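PDB 6DX1: RNA-dependent RNA polymerase, which is represented here by its viral OTU domain, a cysteine protease that probably removes ubiquitin from conjugated proteins. Local coordinates for residues A[28-33]-A[135-140]; A[36-39]-A[43-46]; A[46-51]-A[151-156]; A[99-104]-A[115-120]. All coordinates share one frame; numbering follows the deposited sequence.

Contact 1: residues A[28-33]-A[135-140]; sequences EFFNKE and GNYLTA
Tyr137 and Phe29 are turned toward each other by their first torsions. In Tyr137, CG stands between the backbone N and the carbonyl carbon (chi1 81°), which carries the ring toward Phe29 and Phe30. In Phe29, CG lies beside the backbone N, opposite the carbonyl carbon (chi1 -61°). The Phe29 ring then turns its edge toward the face of Tyr137 in an offset edge-to-face pair. The Phe29 and Tyr137 centroids are 6.0 Å apart, with the planes at 78°. Phe30 comes closer, with its CZ 3.6 Å from Tyr137 CD2, but this pair is oblique. The three rings form an aromatic cluster, and Trp118 touches both Phe30 and Tyr137. No direct hydrogen bond joins the segments. A water links them instead. It donates to the backbone O of Phe29 at 2.8 Å, and it accepts from Tyr137 OH at 2.9 Å, lying in the plane of the tyrosine ring at its edge. Within its own segment, Asn136 OD1 accepts from Leu138 N at 2.9 Å, an Asx turn at the start of the 3-10 segment. The contact is therefore mostly apolar, and the water, as acceptor, bridges the tyrosine hydroxyl to the backbone just before strand 30-33.

Contact 2: residues A[36-39]-A[43-46]; sequences LPDG and FRAV
Arg44 grips Asp38 side-on with two nitrogens, one to each carboxylate oxygen. Arg44 NE donates to Asp38 OD1 at 3.0 Å, with an N-H...O angle of 151°. NH2 of Arg44 donates to Asp38 OD2 at 3.0 Å, and this bond is more bent, at 141°. Both oxygens are met on their syn sides, but the donors lie well out of the carboxylate plane, and the carboxylate and guanidinium planes are 54° apart. The arginine chain is extended from CG to NE, which carries the charged group out from the helix to the loop. Asp38 OD1 also accepts from the backbone N of Asn40, so two donors hold that oxygen. The third guanidinium nitrogen, NH1, is bonded to Gln54 OE1, which also accepts from Leu36 N. Leu36 lies over one face of the guanidinium, its CD2 3.7 Å from Arg44 NH2. Trp57 adds a cation-pi contact to the same group. Asp38 and Gly39 begin the Asp-Gly-Asn-Cys signature of OTU proteases, so the bridge probably lies near the nucleophile. The contact ties the loop between strand 30-33 and helix 41-51 to the first turns of that helix, while Phe43 packs on helices 57-70 and 101-111.

Contact 3: residues A[46-51]-A[151-156]; sequences VSTFLY and FDFLVP
The Phe153 ring carries the Phe49 backbone N over one face, 4.2 Å above the plane and offset toward the rim. The Phe49 ring is met differently: Phe153 CZ sits at its edge, in its plane. Phe49 CB rests 3.7 Å from Phe153 CE1, and Phe49 CD1 is 3.8 Å from Phe153 CZ. The phenylalanine side chains thus meet through the base of one and the end of the other. Along the other border of the Phe153 ring, the methyl CG2 of Thr48 comes obliquely to 3.5 Å from CD2 of Phe153. Two successive helix residues therefore hold one ring. Phe153 has CG trans to the backbone N (chi1 178°), which sends the ring from the strand toward the helix. In Thr48 the first torsion turns the methyl to the ring. It leaves OG1 to bond to the backbone O of Arg44, one helical turn earlier. No hydrogen bond crosses this contact, so the joint is made by apolar packing. Glu33 of the neighbouring strand touches both Thr48 and Phe153, and Phe49 reaches on to Leu113 and Ile141. The strand that carries Phe153 is bonded through its backbone to strands 30-33 and 140-146. The arrangement is helix-on-sheet packing within the OTU cysteine protease fold, joining the C-terminal part of helix 41-51 to strand 150-156 near the edge of the mixed sheet. The same strand carries Asp152, bonded to His150, consistent with the His-Asp pair of an OTU active site.

Contact 4: residues A[99-104]-A[115-120]; sequences GGSVEA and VIFWKC
Ala104 and Phe117 meet where helix 101-111 faces strand 114-120. The Ala104 methyl is directed at the strand, and its CB lies 3.7 Å from Phe117 CZ. The same CB is 3.9 Å from CG1 of Val115, two residues back on the strand. Val115 has CG1 trans to the backbone N (chi1 178°), and this branch makes the side-chain contact with the alanine. Its other branch, CG2, is 4.0 Å from the backbone O of Ala104. Phe117 has CG beside the backbone N. Its second torsion is near zero (-6°), a less common phenylalanine conformer, and sets the ring plane so that Gly100 C and Ser101 N lie in it at the edge. The far end of the ring reaches the helix start, with Gly100 C 3.9 Å from Phe117 CZ. Ser101 OG comes obliquely to 4.0 Å from Phe117 CE2. Gly100 holds the N-cap position. Its N donates to Glu103 OE1 at 3.0 Å, so the glutamate folds back on the helix start. Glu103 OE2 is in turn bonded by the hydroxyls of Tyr88 and Tyr97. This is helix-on-sheet packing in the domain core, the helix lying against the strand that follows it. Trp132 of strand 125-132, Phe42 of helix 41-51, His145 and Phe151 also surround Phe117, so both helices and the central sheet strands come together there.

Contacts 1, 3 and 4 all reach the same mixed sheet, through strands 30-33, 150-156 and 114-120. Contact 2 joins the loop before helix 41-51 to that helix, which contact 3 also uses; they share Val46. Centres of contacts 1 and 3 are about 10 Å apart, as are those of contacts 2 and 3, while contacts 1 and 2 are about 18 Å apart. Along the chain contacts 2 and 4 are nested inside the loop closed by contact 1, and contacts 1 and 3 cross. Contact 3 ties helix 41-51 to the strand next to the edge, and contact 4 ties helix 101-111 to the middle of the sheet. This is consistent with one compact OTU domain.

Contact 1: residues A[28-33]-A[135-140]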
# COMPACT_ATOMS: atom_id res chain seq x y z
N GLU A 28 8.51 -6.76 16.74
CA GLU A 28 7.81 -6.57 18.00
C GLU A 28 6.31 -6.39 17.80
O GLU A 28 5.53 -6.67 18.72
CB GLU A 28 8.42 -5.39 18.77
CG GLU A 28 7.45 -4.59 19.64
CD GLU A 28 8.13 -3.61 20.59
OE1 GLU A 28 9.03 -2.86 20.15
OE2 GLU A 28 7.73 -3.56 21.78
N PHE A 29 5.88 -6.02 16.59
CA PHE A 29 4.48 -5.73 16.30
C PHE A 29 3.87 -6.57 15.19
O PHE A 29 2.65 -6.59 15.07
CB PHE A 29 4.31 -4.25 15.91
CG PHE A 29 4.73 -3.30 16.99
CD1 PHE A 29 3.86 -3.00 18.02
CD2 PHE A 29 5.99 -2.74 16.99
CE1 PHE A 29 4.24 -2.14 19.04
CE2 PHE A 29 6.37 -1.87 18.00
CZ PHE A 29 5.49 -1.58 19.02
N PHE A 30 4.68 -7.23 14.38
CA PHE A 30 4.20 -7.88 13.17
C PHE A 30 4.94 -9.19 12.94
O PHE A 30 6.08 -9.36 13.36
CB PHE A 30 4.45 -7.05 11.90
CG PHE A 30 3.83 -5.68 11.91
CD1 PHE A 30 2.50 -5.50 11.59
CD2 PHE A 30 4.63 -4.56 12.13
CE1 PHE A 30 1.94 -4.23 11.53
CE2 PHE A 30 4.08 -3.29 12.07
CZ PHE A 30 2.74 -3.12 11.78
N ASN A 31 4.29 -10.08 12.19
CA ASN A 31 4.95 -11.18 11.51
C ASN A 31 4.97 -10.87 10.01
O ASN A 31 3.97 -10.42 9.46
CB ASN A 31 4.23 -12.51 11.77
CG ASN A 31 4.24 -12.90 13.23
OD1 ASN A 31 5.29 -12.88 13.87
ND2 ASN A 31 3.07 -13.22 13.78
N LYS A 32 6.11 -11.11 9.37
CA LYS A 32 6.27 -10.81 7.95
C LYS A 32 5.91 -12.03 7.11
O LYS A 32 6.26 -13.16 7.45
CB LYS A 32 7.70 -10.37 7.65
CG LYS A 32 7.96 -10.03 6.19
CD LYS A 32 9.38 -9.59 5.96
CE LYS A 32 10.36 -10.73 6.22
NZ LYS A 32 11.71 -10.45 5.65
N GLU A 33 5.17 -11.79 6.02
CA GLU A 33 4.90 -12.81 5.01
C GLU A 33 5.46 -12.32 3.68
O GLU A 33 5.06 -11.27 3.18
CB GLU A 33 3.41 -13.11 4.90
CG GLU A 33 2.84 -13.62 6.23
CD GLU A 33 1.42 -14.14 6.15
OE1 GLU A 33 0.82 -14.10 5.06
OE2 GLU A 33 0.90 -14.60 7.19
N GLY A 135 -6.51 5.53 10.06
CA GLY A 135 -6.44 4.51 11.08
C GLY A 135 -5.04 4.30 11.61
O GLY A 135 -4.06 4.93 11.19
N ASN A 136 -4.95 3.41 12.59
CA ASN A 136 -3.66 2.98 13.08
C ASN A 136 -3.36 1.59 12.51
O ASN A 136 -4.15 1.02 11.75
CB ASN A 136 -3.61 3.00 14.61
CG ASN A 136 -4.63 2.07 15.24
OD1 ASN A 136 -4.81 0.92 14.83
ND2 ASN A 136 -5.30 2.56 16.28
N TYR A 137 -2.21 1.05 12.88
CA TYR A 137 -1.74 -0.17 12.23
C TYR A 137 -2.67 -1.35 12.47
O TYR A 137 -2.72 -2.28 11.66
CB TYR A 137 -0.33 -0.49 12.69
CG TYR A 137 -0.23 -1.17 14.02
CD1 TYR A 137 -0.37 -0.45 15.21
CD2 TYR A 137 0.03 -2.53 14.10
CE1 TYR A 137 -0.27 -1.08 16.43
CE2 TYR A 137 0.14 -3.16 15.30
CZ TYR A 137 -0.01 -2.44 16.47
OH TYR A 137 0.10 -3.09 17.67
N LEU A 138 -3.44 -1.34 13.57
CA LEU A 138 -4.31 -2.48 13.81
C LEU A 138 -5.48 -2.52 12.83
O LEU A 138 -6.03 -3.60 12.58
CB LEU A 138 -4.82 -2.45 15.26
CG LEU A 138 -3.73 -2.71 16.30
CD1 LEU A 138 -4.25 -2.40 17.71
CD2 LEU A 138 -3.22 -4.14 16.23
N THR A 139 -5.88 -1.38 12.27
CA THR A 139 -6.98 -1.32 11.31
C THR A 139 -6.49 -1.09 9.89
O THR A 139 -7.20 -0.51 9.06
CB THR A 139 -7.98 -0.22 11.69
OG1 THR A 139 -7.38 1.06 11.42
CG2 THR A 139 -8.36 -0.33 13.16
N ALA A 140 -5.26 -1.51 9.60
CA ALA A 140 -4.65 -1.18 8.32
C ALA A 140 -4.19 -2.44 7.59
O ALA A 140 -3.99 -3.51 8.19
CB ALA A 140 -3.44 -0.25 8.49
O HOH W 1 0.84 -5.87 17.09

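Contact 2: residues A[36-39]-A[43-46]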
# COMPACT_ATOMS: atom_id res chain seq x y z
N LEU A 36 6.51 -12.83 -3.74
CA LEU A 36 7.45 -13.13 -4.81
C LEU A 36 8.15 -11.85 -5.23
O LEU A 36 7.49 -10.82 -5.42
CB LEU A 36 6.70 -13.75 -5.99
CG LEU A 36 7.55 -14.59 -6.95
CD1 LEU A 36 8.07 -15.86 -6.27
CD2 LEU A 36 6.70 -14.94 -8.17
N PRO A 37 9.49 -11.86 -5.38
CA PRO A 37 10.20 -10.62 -5.75
C PRO A 37 10.16 -10.33 -7.24
O PRO A 37 11.17 -10.37 -7.97
CB PRO A 37 11.63 -10.89 -5.24
CG PRO A 37 11.78 -12.37 -5.39
CD PRO A 37 10.42 -12.95 -5.03
N ASP A 38 8.96 -10.06 -7.74
CA ASP A 38 8.79 -9.56 -9.09
C ASP A 38 8.11 -8.19 -9.02
O ASP A 38 7.91 -7.63 -7.93
CB ASP A 38 8.05 -10.58 -9.98
CG ASP A 38 6.57 -10.75 -9.64
OD1 ASP A 38 6.02 -10.02 -8.80
OD2 ASP A 38 5.94 -11.66 -10.26
N GLY A 39 7.80 -7.63 -10.18
CA GLY A 39 7.22 -6.30 -10.19
C GLY A 39 5.78 -6.22 -9.72
O GLY A 39 5.22 -5.13 -9.67
N PHE A 43 0.83 -5.75 -5.34
CA PHE A 43 -0.45 -6.43 -5.49
C PHE A 43 -0.43 -7.80 -4.83
O PHE A 43 -1.48 -8.28 -4.37
CB PHE A 43 -0.77 -6.55 -6.98
CG PHE A 43 -0.90 -5.22 -7.67
CD1 PHE A 43 -2.01 -4.42 -7.43
CD2 PHE A 43 0.08 -4.77 -8.54
CE1 PHE A 43 -2.14 -3.19 -8.05
CE2 PHE A 43 -0.04 -3.54 -9.17
CZ PHE A 43 -1.15 -2.74 -8.93
N ARG A 44 0.73 -8.46 -4.81
CA ARG A 44 0.85 -9.74 -4.12
C ARG A 44 0.64 -9.58 -2.62
O ARG A 44 0.02 -10.42 -1.97
CB ARG A 44 2.23 -10.35 -4.38
CG ARG A 44 2.42 -10.82 -5.81
CD ARG A 44 3.86 -11.24 -6.06
NE ARG A 44 3.96 -11.71 -7.44
CZ ARG A 44 3.50 -12.89 -7.84
NH1 ARG A 44 2.98 -13.74 -6.96
NH2 ARG A 44 3.59 -13.23 -9.12
N ALA A 45 1.18 -8.49 -2.05
CA ALA A 45 1.01 -8.25 -0.62
C ALA A 45 -0.45 -7.98 -0.29
O ALA A 45 -0.97 -8.52 0.69
CB ALA A 45 1.91 -7.08 -0.18
N VAL A 46 -1.12 -7.15 -1.09
CA VAL A 46 -2.53 -6.88 -0.84
C VAL A 46 -3.36 -8.15 -1.05
O VAL A 46 -4.30 -8.42 -0.29
CB VAL A 46 -3.03 -5.72 -1.71
CG1 VAL A 46 -4.53 -5.49 -1.49
CG2 VAL A 46 -2.22 -4.45 -1.39

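Contact 3: residues A[46-51]-A[151-156]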
# COMPACT_ATOMS: atom_id res chain seq x y z
N VAL A 46 -1.12 -7.15 -1.09
CA VAL A 46 -2.53 -6.88 -0.84
C VAL A 46 -3.36 -8.15 -1.05
O VAL A 46 -4.30 -8.42 -0.29
CB VAL A 46 -3.03 -5.72 -1.71
CG1 VAL A 46 -4.53 -5.49 -1.49
CG2 VAL A 46 -2.22 -4.45 -1.39
N SER A 47 -3.01 -8.94 -2.07
CA SER A 47 -3.68 -10.23 -2.26
C SER A 47 -3.56 -11.12 -1.02
O SER A 47 -4.52 -11.80 -0.65
CB SER A 47 -3.10 -10.94 -3.49
OG SER A 47 -3.73 -12.21 -3.68
N THR A 48 -2.39 -11.13 -0.38
CA THR A 48 -2.24 -11.93 0.83
C THR A 48 -3.20 -11.46 1.92
O THR A 48 -3.79 -12.28 2.64
CB THR A 48 -0.79 -11.87 1.31
OG1 THR A 48 0.06 -12.30 0.24
CG2 THR A 48 -0.57 -12.80 2.51
N PHE A 49 -3.41 -10.14 2.02
CA PHE A 49 -4.35 -9.60 3.00
C PHE A 49 -5.78 -10.04 2.70
O PHE A 49 -6.53 -10.46 3.60
CB PHE A 49 -4.26 -8.08 3.02
CG PHE A 49 -5.30 -7.43 3.90
CD1 PHE A 49 -5.07 -7.24 5.25
CD2 PHE A 49 -6.51 -7.00 3.35
CE1 PHE A 49 -6.03 -6.64 6.05
CE2 PHE A 49 -7.47 -6.40 4.15
CZ PHE A 49 -7.23 -6.23 5.50
N LEU A 50 -6.20 -9.92 1.44
CA LEU A 50 -7.59 -10.16 1.07
C LEU A 50 -7.92 -11.64 0.98
O LEU A 50 -9.03 -12.05 1.36
CB LEU A 50 -7.91 -9.50 -0.27
CG LEU A 50 -7.85 -7.97 -0.32
CD1 LEU A 50 -7.96 -7.46 -1.75
CD2 LEU A 50 -8.97 -7.41 0.54
N TYR A 51 -6.99 -12.46 0.48
CA TYR A 51 -7.28 -13.84 0.08
C TYR A 51 -6.46 -14.90 0.81
O TYR A 51 -6.67 -16.09 0.56
CB TYR A 51 -7.04 -14.00 -1.43
CG TYR A 51 -7.77 -13.00 -2.27
CD1 TYR A 51 -7.09 -12.22 -3.19
CD2 TYR A 51 -9.15 -12.82 -2.16
CE1 TYR A 51 -7.74 -11.30 -3.98
CE2 TYR A 51 -9.81 -11.90 -2.95
CZ TYR A 51 -9.10 -11.14 -3.85
OH TYR A 51 -9.75 -10.22 -4.64
N PHE A 151 7.71 -4.88 -1.82
CA PHE A 151 6.76 -4.86 -0.71
C PHE A 151 6.53 -6.28 -0.22
O PHE A 151 6.22 -7.17 -1.02
CB PHE A 151 5.41 -4.28 -1.12
CG PHE A 151 5.44 -2.82 -1.50
CD1 PHE A 151 5.28 -1.84 -0.53
CD2 PHE A 151 5.56 -2.43 -2.83
CE1 PHE A 151 5.28 -0.48 -0.88
CE2 PHE A 151 5.56 -1.08 -3.19
CZ PHE A 151 5.43 -0.11 -2.21
N ASP A 152 6.63 -6.47 1.09
CA ASP A 152 6.16 -7.68 1.75
C ASP A 152 4.96 -7.35 2.63
O ASP A 152 4.66 -6.18 2.89
CB ASP A 152 7.28 -8.31 2.57
CG ASP A 152 8.42 -8.81 1.70
OD1 ASP A 152 9.58 -8.42 1.96
OD2 ASP A 152 8.14 -9.60 0.77
N PHE A 153 4.26 -8.39 3.09
CA PHE A 153 3.05 -8.19 3.88
C PHE A 153 3.37 -8.34 5.36
O PHE A 153 4.18 -9.18 5.75
CB PHE A 153 1.98 -9.21 3.47
CG PHE A 153 0.71 -9.11 4.26
CD1 PHE A 153 0.03 -7.91 4.38
CD2 PHE A 153 0.16 -10.25 4.83
CE1 PHE A 153 -1.16 -7.83 5.10
CE2 PHE A 153 -1.03 -10.18 5.54
CZ PHE A 153 -1.69 -8.97 5.69
N LEU A 154 2.74 -7.52 6.19
CA LEU A 154 2.96 -7.56 7.63
C LEU A 154 1.64 -7.87 8.33
O LEU A 154 0.65 -7.16 8.11
CB LEU A 154 3.53 -6.23 8.13
CG LEU A 154 4.95 -5.89 7.68
CD1 LEU A 154 5.22 -4.43 8.06
CD2 LEU A 154 5.98 -6.79 8.31
N VAL A 155 1.62 -8.90 9.17
CA VAL A 155 0.44 -9.28 9.93
C VAL A 155 0.62 -8.80 11.38
O VAL A 155 1.58 -9.23 12.03
CB VAL A 155 0.19 -10.79 9.92
CG1 VAL A 155 -1.15 -11.10 10.57
CG2 VAL A 155 0.25 -11.34 8.50
N PRO A 156 -0.26 -7.96 11.90
CA PRO A 156 -0.12 -7.53 13.29
C PRO A 156 -0.22 -8.71 14.25
O PRO A 156 -1.06 -9.60 14.08
CB PRO A 156 -1.29 -6.55 13.49
CG PRO A 156 -1.64 -6.10 12.10
CD PRO A 156 -1.38 -7.29 11.22

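Contact 4: residues A[99-104]-A[115-120]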
# COMPACT_ATOMS: atom_id res chain seq x y z
N GLY A 99 3.20 -1.60 -8.80
CA GLY A 99 2.23 -0.97 -7.93
C GLY A 99 2.88 -0.17 -6.81
O GLY A 99 4.05 -0.32 -6.48
N GLY A 100 2.09 0.73 -6.23
CA GLY A 100 2.61 1.55 -5.15
C GLY A 100 1.62 2.58 -4.65
O GLY A 100 0.45 2.26 -4.42
N SER A 101 2.08 3.83 -4.49
CA SER A 101 1.28 4.89 -3.88
C SER A 101 -0.02 5.14 -4.63
O SER A 101 -1.05 5.46 -4.02
CB SER A 101 2.10 6.18 -3.82
OG SER A 101 3.27 5.97 -3.05
N VAL A 102 -0.00 5.02 -5.97
CA VAL A 102 -1.24 5.20 -6.73
C VAL A 102 -2.31 4.22 -6.25
O VAL A 102 -3.45 4.59 -5.97
CB VAL A 102 -0.96 5.05 -8.24
CG1 VAL A 102 -2.25 4.95 -9.02
CG2 VAL A 102 -0.13 6.24 -8.73
N GLU A 103 -1.94 2.94 -6.14
CA GLU A 103 -2.90 1.92 -5.75
C GLU A 103 -3.20 1.95 -4.25
O GLU A 103 -4.28 1.53 -3.83
CB GLU A 103 -2.37 0.56 -6.17
CG GLU A 103 -2.46 0.33 -7.68
CD GLU A 103 -1.35 1.02 -8.47
OE1 GLU A 103 -0.25 1.29 -7.94
OE2 GLU A 103 -1.58 1.30 -9.67
N ALA A 104 -2.25 2.41 -3.43
CA ALA A 104 -2.54 2.57 -2.01
C ALA A 104 -3.68 3.56 -1.81
O ALA A 104 -4.60 3.30 -1.01
CB ALA A 104 -1.29 3.02 -1.25
N VAL A 115 -4.07 2.06 4.58
CA VAL A 115 -2.93 1.36 3.99
C VAL A 115 -1.67 2.06 4.47
O VAL A 115 -1.57 3.29 4.35
CB VAL A 115 -3.00 1.35 2.45
CG1 VAL A 115 -1.77 0.64 1.85
CG2 VAL A 115 -4.29 0.70 1.96
N ILE A 116 -0.70 1.30 4.99
CA ILE A 116 0.54 1.87 5.51
C ILE A 116 1.73 1.18 4.88
O ILE A 116 1.78 -0.06 4.82
CB ILE A 116 0.63 1.78 7.04
CG1 ILE A 116 -0.62 2.40 7.68
CG2 ILE A 116 1.88 2.50 7.53
CD1 ILE A 116 -0.66 2.15 9.20
N PHE A 117 2.69 1.97 4.39
CA PHE A 117 4.00 1.50 3.96
C PHE A 117 5.01 1.79 5.06
O PHE A 117 5.25 2.96 5.38
CB PHE A 117 4.50 2.21 2.70
CG PHE A 117 3.65 2.04 1.45
CD1 PHE A 117 2.56 1.18 1.40
CD2 PHE A 117 3.99 2.77 0.31
CE1 PHE A 117 1.82 1.05 0.22
CE2 PHE A 117 3.25 2.65 -0.87
CZ PHE A 117 2.17 1.79 -0.92
N TRP A 118 5.64 0.74 5.59
CA TRP A 118 6.63 0.88 6.65
C TRP A 118 8.02 0.68 6.05
O TRP A 118 8.35 -0.43 5.60
CB TRP A 118 6.37 -0.13 7.76
CG TRP A 118 5.04 -0.02 8.47
CD1 TRP A 118 3.97 -0.87 8.35
CD2 TRP A 118 4.66 0.97 9.44
NE1 TRP A 118 2.94 -0.47 9.19
CE2 TRP A 118 3.35 0.66 9.87
CE3 TRP A 118 5.30 2.09 9.98
CZ2 TRP A 118 2.66 1.43 10.82
CZ3 TRP A 118 4.62 2.86 10.93
CH2 TRP A 118 3.32 2.53 11.33
N LYS A 119 8.84 1.73 6.05
CA LYS A 119 10.15 1.70 5.40
C LYS A 119 11.16 0.92 6.24
O LYS A 119 11.36 1.22 7.42
CB LYS A 119 10.66 3.13 5.19
CG LYS A 119 12.06 3.21 4.59
CD LYS A 119 12.56 4.65 4.60
CE LYS A 119 13.89 4.77 3.86
NZ LYS A 119 14.47 6.13 4.03
N CYS A 120 11.83 -0.05 5.62
CA CYS A 120 12.78 -0.88 6.35
C CYS A 120 13.89 -1.30 5.40
O CYS A 120 13.61 -1.91 4.36
CB CYS A 120 12.08 -2.12 6.94
SG CYS A 120 13.21 -3.33 7.73